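PDB 5EK8: lipoxygenase from Cyanothece sp., which is a non-heme iron enzyme that probably adds molecular oxygen to polyunsaturated fatty acids, as a 9R-lipoxygenase. Local coordinates for residues R379-R384 with Q476-E481; N122-D127 with I383-T388. All blocks are in the same frame, centred on the assembly; numbering follows the deposited sequence.

Both contacts use the start of helix 383-391, and their centres lie about 12 Å apart on the same side of the chain's centre. Along the chain, strand 115-126 of the four-stranded antiparallel sheet in the PLAT domain comes first, then the turn 379-382 and helix 383-391, and last helix 475-480. Contact 1 joins the turn to the end of helix 475-480, within the helical catalytic part of the enzyme. Contact 2 takes the next residues and sets them against the strand, across the boundary between the two domains. One short helix therefore touches both the PLAT sheet and the helical body, away from the iron and sodium sites.

Contact 1. Residues R379-R384 with Q476-E481; sequences RKNPIR and QAIADE
Asn381 reaches across to the end of helix 475-480 with a side chain that serves both segments. Asn381 CB lies 3.8 Å from Glu481 O. CG stands anti to the backbone N (chi1 -161°), and the amide divides its work. Asn381 ND2 gives a bond of 2.7 Å to Glu481 O, which lies close to the amide plane, although the donor sits well above the plane of that carbonyl. A weak second bond runs from ND2 to Ile478 O. Asn381 OD1 turns back to its own chain and accepts from Ile383 N at 3.2 Å on an in-plane lone pair, nearly straight at 171°. This is an N-terminal helix cap by a side chain, suited to asparagine, whose amide can accept at the start of helix 383-391 while donating to carbonyls at the close of helix 475-480. Proline, lacking an N-H, suits the run into a helix, where no preceding turn offers a carbonyl; Pro382 CG lies 3.5 Å from Ile478 CG1 and also touches Ala477 CB. Deeper in, Ile383 CD1 meets Ile478 CD1 at 3.8 Å, and Phe471 touches both isoleucines. Toward the surface, Lys380 NZ is 4.3 Å from Glu481 OE2, beyond a salt bridge.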
loop_
_atom_site.group_PDB
_atom_site.type_symbol
_atom_site.label_atom_id
_atom_site.label_comp_id
_atom_site.label_asym_id
_atom_site.label_seq_id
_atom_site.Cartn_x
_atom_site.Cartn_y
_atom_site.Cartn_z
ATOM N N ARG A 379 -8.601 17.635 8.820
ATOM C CA ARG A 379 -9.579 18.393 8.035
ATOM C C ARG A 379 -9.184 19.860 7.852
ATOM O O ARG A 379 -8.814 20.276 6.753
ATOM C CB ARG A 379 -10.959 18.308 8.687
ATOM C CG ARG A 379 -11.790 17.152 8.180
ATOM C CD ARG A 379 -12.898 16.782 9.141
ATOM N NE ARG A 379 -12.902 15.342 9.357
ATOM C CZ ARG A 379 -12.616 14.760 10.514
ATOM N NH1 ARG A 379 -12.636 13.440 10.610
ATOM N NH2 ARG A 379 -12.322 15.495 11.576
ATOM N N LYS A 380 -9.272 20.643 8.926
ATOM C CA LYS A 380 -8.916 22.061 8.874
ATOM C C LYS A 380 -7.409 22.284 8.751
ATOM O O LYS A 380 -6.963 23.300 8.210
ATOM C CB LYS A 380 -9.438 22.792 10.111
ATOM C CG LYS A 380 -10.938 23.019 10.116
ATOM C CD LYS A 380 -11.304 24.161 11.054
ATOM C CE LYS A 380 -12.799 24.439 11.044
ATOM N NZ LYS A 380 -13.133 25.671 11.807
ATOM N N ASN A 381 -6.630 21.329 9.249
ATOM C CA ASN A 381 -5.177 21.453 9.243
ATOM C C ASN A 381 -4.568 21.207 7.858
ATOM O O ASN A 381 -4.765 20.148 7.261
ATOM C CB ASN A 381 -4.564 20.496 10.266
ATOM C CG ASN A 381 -3.151 20.883 10.651
ATOM O OD1 ASN A 381 -2.274 21.014 9.796
ATOM N ND2 ASN A 381 -2.927 21.084 11.946
ATOM N N PRO A 382 -3.823 22.198 7.344
ATOM C CA PRO A 382 -3.164 22.191 6.033
ATOM C C PRO A 382 -2.397 20.908 5.728
ATOM O O PRO A 382 -2.262 20.556 4.557
ATOM C CB PRO A 382 -2.193 23.381 6.111
ATOM C CG PRO A 382 -2.406 24.014 7.458
ATOM C CD PRO A 382 -3.699 23.508 7.999
ATOM N N ILE A 383 -1.908 20.225 6.759
ATOM C CA ILE A 383 -1.178 18.973 6.574
ATOM C C ILE A 383 -2.042 17.939 5.838
ATOM O O ILE A 383 -1.527 17.090 5.101
ATOM C CB ILE A 383 -0.691 18.412 7.925
ATOM C CG1 ILE A 383 0.397 19.320 8.495
ATOM C CG2 ILE A 383 -0.132 17.009 7.771
ATOM C CD1 ILE A 383 1.619 19.416 7.611
ATOM N N ARG A 384 -3.357 18.035 6.021
ATOM C CA ARG A 384 -4.304 17.244 5.238
ATOM C C ARG A 384 -4.021 17.363 3.742
ATOM O O ARG A 384 -3.798 16.364 3.050
ATOM C CB ARG A 384 -5.735 17.691 5.518
ATOM C CG ARG A 384 -6.737 17.168 4.504
ATOM C CD ARG A 384 -7.838 18.181 4.255
ATOM N NE ARG A 384 -9.074 17.540 3.825
ATOM C CZ ARG A 384 -10.261 18.133 3.835
ATOM N NH1 ARG A 384 -11.337 17.470 3.434
ATOM N NH2 ARG A 384 -10.371 19.387 4.252
ATOM N N GLN A 476 1.192 29.171 10.446
ATOM C CA GLN A 476 0.145 29.704 11.307
ATOM C C GLN A 476 -1.065 28.777 11.358
ATOM O O GLN A 476 -1.591 28.484 12.433
ATOM C CB GLN A 476 -0.278 31.096 10.836
ATOM C CG GLN A 476 -1.126 31.848 11.845
ATOM C CD GLN A 476 -0.494 31.884 13.229
ATOM O OE1 GLN A 476 0.721 32.037 13.376
ATOM N NE2 GLN A 476 -1.321 31.726 14.255
ATOM N N ALA A 477 -1.501 28.311 10.192
ATOM C CA ALA A 477 -2.656 27.425 10.119
ATOM C C ALA A 477 -2.350 26.054 10.726
ATOM O O ALA A 477 -3.196 25.463 11.399
ATOM C CB ALA A 477 -3.116 27.278 8.684
ATOM N N ILE A 478 -1.139 25.559 10.488
ATOM C CA ILE A 478 -0.714 24.279 11.044
ATOM C C ILE A 478 -0.735 24.319 12.571
ATOM O O ILE A 478 -1.167 23.365 13.220
ATOM C CB ILE A 478 0.698 23.886 10.556
ATOM C CG1 ILE A 478 0.666 23.513 9.074
ATOM C CG2 ILE A 478 1.249 22.719 11.363
ATOM C CD1 ILE A 478 1.999 23.056 8.533
ATOM N N ALA A 479 -0.284 25.433 13.142
ATOM C CA ALA A 479 -0.284 25.598 14.596
ATOM C C ALA A 479 -1.689 25.824 15.159
ATOM O O ALA A 479 -2.038 25.278 16.205
ATOM C CB ALA A 479 0.627 26.748 14.996
ATOM N N ASP A 480 -2.488 26.626 14.460
ATOM C CA ASP A 480 -3.840 26.967 14.904
ATOM C C ASP A 480 -4.739 25.742 15.068
ATOM O O ASP A 480 -5.625 25.723 15.921
ATOM C CB ASP A 480 -4.497 27.948 13.925
ATOM C CG ASP A 480 -3.978 29.365 14.076
ATOM O OD1 ASP A 480 -3.214 29.620 15.031
ATOM O OD2 ASP A 480 -4.345 30.226 13.247
ATOM N N GLU A 481 -4.511 24.727 14.244
ATOM C CA GLU A 481 -5.323 23.519 14.288
ATOM C C GLU A 481 -4.462 22.305 14.603
ATOM O O GLU A 481 -4.622 21.237 14.011
ATOM C CB GLU A 481 -6.067 23.326 12.964
ATOM C CG GLU A 481 -7.117 24.393 12.680
ATOM C CD GLU A 481 -8.315 24.315 13.623
ATOM O OE1 GLU A 481 -8.367 23.392 14.472
ATOM O OE2 GLU A 481 -9.211 25.183 13.511
#

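Contact 2. Residues N122-D127 with I383-T388; sequences NRVTFD and IRLMLT
Arg384 and Leu385, from the first part of helix 383-391, meet Asn122, Val124 and Phe126 on the last residues of strand 115-126, so that a helix of the catalytic domain lies across the end of an inner strand of the PLAT sheet. The short axes run 9.6 Å apart at 86°, almost perpendicular. Arginine suits its place because its long chain reaches from the helix to the strand: chi1 166° sets CG anti to the backbone N, and a bend at chi2 follows before the guanidinium reaches Asn122. The two side chains cross at about a right angle, with the amide and guanidinium planes 66° apart, and Arg384 NH1 makes a weak bond of 3.0 Å to Asn122 OD1. The second nitrogen, NH2, makes a weak bond back to Arg379 O. Val124 CG2, a methyl of the beta-branched valine, lies over the centre of one face of the Arg384 guanidinium, 3.9 Å above its plane. Val124 CG2 also meets Leu385 CD1 at 3.6 Å, where valine and leucine again cross at about a right angle. Leu385, a branched apolar chain, suits the place between the helix and Val124 and Phe126; Phe126 CZ comes to 4.4 Å from Leu385 CG, a looser touch. Within the helix, Arg384 O accepts from Leu387 N, Thr388 N and Thr388 OG1, the hydroxyl lying 2.6 Å away and above the carbonyl plane.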
loop_
_atom_site.group_PDB
_atom_site.type_symbol
_atom_site.label_atom_id
_atom_site.label_comp_id
_atom_site.label_asym_id
_atom_site.label_seq_id
_atom_site.Cartn_x
_atom_site.Cartn_y
_atom_site.Cartn_z
ATOM N N ASN A 122 -15.263 15.766 2.391
ATOM C CA ASN A 122 -14.846 16.484 1.182
ATOM C C ASN A 122 -13.378 16.298 0.795
ATOM O O ASN A 122 -12.501 16.184 1.649
ATOM C CB ASN A 122 -15.148 17.987 1.309
ATOM C CG ASN A 122 -14.182 18.707 2.217
ATOM O OD1 ASN A 122 -13.124 19.162 1.782
ATOM N ND2 ASN A 122 -14.549 18.836 3.484
ATOM N N ARG A 123 -13.131 16.262 -0.511
ATOM C CA ARG A 123 -11.785 16.233 -1.063
ATOM C C ARG A 123 -11.408 17.616 -1.587
ATOM O O ARG A 123 -12.264 18.364 -2.063
ATOM C CB ARG A 123 -11.689 15.202 -2.184
ATOM C CG ARG A 123 -12.244 13.843 -1.820
ATOM C CD ARG A 123 -12.132 12.864 -2.982
ATOM N NE ARG A 123 -12.405 11.495 -2.553
ATOM C CZ ARG A 123 -12.414 10.436 -3.358
ATOM N NH1 ARG A 123 -12.674 9.234 -2.865
ATOM N NH2 ARG A 123 -12.164 10.578 -4.654
ATOM N N VAL A 124 -10.128 17.958 -1.503
ATOM C CA VAL A 124 -9.673 19.255 -1.984
ATOM C C VAL A 124 -8.934 19.108 -3.306
ATOM O O VAL A 124 -8.057 18.259 -3.451
ATOM C CB VAL A 124 -8.764 19.956 -0.959
ATOM C CG1 VAL A 124 -8.417 21.362 -1.434
ATOM C CG2 VAL A 124 -9.452 20.009 0.392
ATOM N N THR A 125 -9.310 19.942 -4.268
ATOM C CA THR A 125 -8.715 19.938 -5.597
ATOM C C THR A 125 -8.164 21.336 -5.884
ATOM O O THR A 125 -8.676 22.322 -5.362
ATOM C CB THR A 125 -9.760 19.501 -6.663
ATOM O OG1 THR A 125 -9.852 18.071 -6.683
ATOM C CG2 THR A 125 -9.400 19.986 -8.059
ATOM N N PHE A 126 -7.100 21.425 -6.677
ATOM C CA PHE A 126 -6.584 22.725 -7.094
ATOM C C PHE A 126 -7.005 23.065 -8.525
ATOM O O PHE A 126 -6.879 22.244 -9.436
ATOM C CB PHE A 126 -5.063 22.762 -6.957
ATOM C CG PHE A 126 -4.589 22.498 -5.567
ATOM C CD1 PHE A 126 -4.878 23.389 -4.548
ATOM C CD2 PHE A 126 -3.874 21.352 -5.268
ATOM C CE1 PHE A 126 -4.456 23.149 -3.254
ATOM C CE2 PHE A 126 -3.446 21.105 -3.976
ATOM C CZ PHE A 126 -3.737 22.006 -2.966
ATOM N N ASP A 127 -7.512 24.281 -8.709
ATOM C CA ASP A 127 -8.043 24.705 -10.001
ATOM C C ASP A 127 -6.941 25.190 -10.935
ATOM O O ASP A 127 -5.763 24.894 -10.728
ATOM C CB ASP A 127 -9.097 25.806 -9.815
ATOM C CG ASP A 127 -8.523 27.079 -9.215
ATOM O OD1 ASP A 127 -7.395 27.038 -8.684
ATOM O OD2 ASP A 127 -9.205 28.124 -9.270
ATOM N N ILE A 383 -1.908 20.225 6.759
ATOM C CA ILE A 383 -1.178 18.973 6.574
ATOM C C ILE A 383 -2.042 17.939 5.838
ATOM O O ILE A 383 -1.527 17.090 5.101
ATOM C CB ILE A 383 -0.691 18.412 7.925
ATOM C CG1 ILE A 383 0.397 19.320 8.495
ATOM C CG2 ILE A 383 -0.132 17.009 7.771
ATOM C CD1 ILE A 383 1.619 19.416 7.611
ATOM N N ARG A 384 -3.357 18.035 6.021
ATOM C CA ARG A 384 -4.304 17.244 5.238
ATOM C C ARG A 384 -4.021 17.363 3.742
ATOM O O ARG A 384 -3.798 16.364 3.050
ATOM C CB ARG A 384 -5.735 17.691 5.518
ATOM C CG ARG A 384 -6.737 17.168 4.504
ATOM C CD ARG A 384 -7.838 18.181 4.255
ATOM N NE ARG A 384 -9.074 17.540 3.825
ATOM C CZ ARG A 384 -10.261 18.133 3.835
ATOM N NH1 ARG A 384 -11.337 17.470 3.434
ATOM N NH2 ARG A 384 -10.371 19.387 4.252
ATOM N N LEU A 385 -4.005 18.607 3.267
ATOM C CA LEU A 385 -3.741 18.925 1.868
ATOM C C LEU A 385 -2.430 18.322 1.386
ATOM O O LEU A 385 -2.235 18.099 0.191
ATOM C CB LEU A 385 -3.716 20.444 1.669
ATOM C CG LEU A 385 -4.993 21.120 1.162
ATOM C CD1 LEU A 385 -6.225 20.601 1.879
ATOM C CD2 LEU A 385 -4.885 22.626 1.321
ATOM N N MET A 386 -1.537 18.053 2.327
ATOM C CA MET A 386 -0.227 17.521 2.001
ATOM C C MET A 386 -0.206 15.996 2.011
ATOM O O MET A 386 0.504 15.377 1.215
ATOM C CB MET A 386 0.805 18.073 2.975
ATOM C CG MET A 386 2.127 17.346 2.974
ATOM S SD MET A 386 3.280 18.134 4.101
ATOM C CE MET A 386 4.688 17.061 3.905
ATOM N N LEU A 387 -1.011 15.391 2.885
ATOM C CA LEU A 387 -0.946 13.942 3.093
ATOM C C LEU A 387 -2.002 13.133 2.332
ATOM O O LEU A 387 -1.693 12.066 1.799
ATOM C CB LEU A 387 -1.049 13.624 4.584
ATOM C CG LEU A 387 0.234 13.822 5.392
ATOM C CD1 LEU A 387 0.017 13.435 6.847
ATOM C CD2 LEU A 387 1.365 13.014 4.779
ATOM N N THR A 388 -3.235 13.632 2.283
ATOM C CA THR A 388 -4.337 12.897 1.656
ATOM C C THR A 388 -4.092 12.370 0.222
ATOM O O THR A 388 -4.448 11.225 -0.064
ATOM C CB THR A 388 -5.628 13.746 1.635
ATOM O OG1 THR A 388 -5.302 15.113 1.370
ATOM C CG2 THR A 388 -6.336 13.664 2.973
#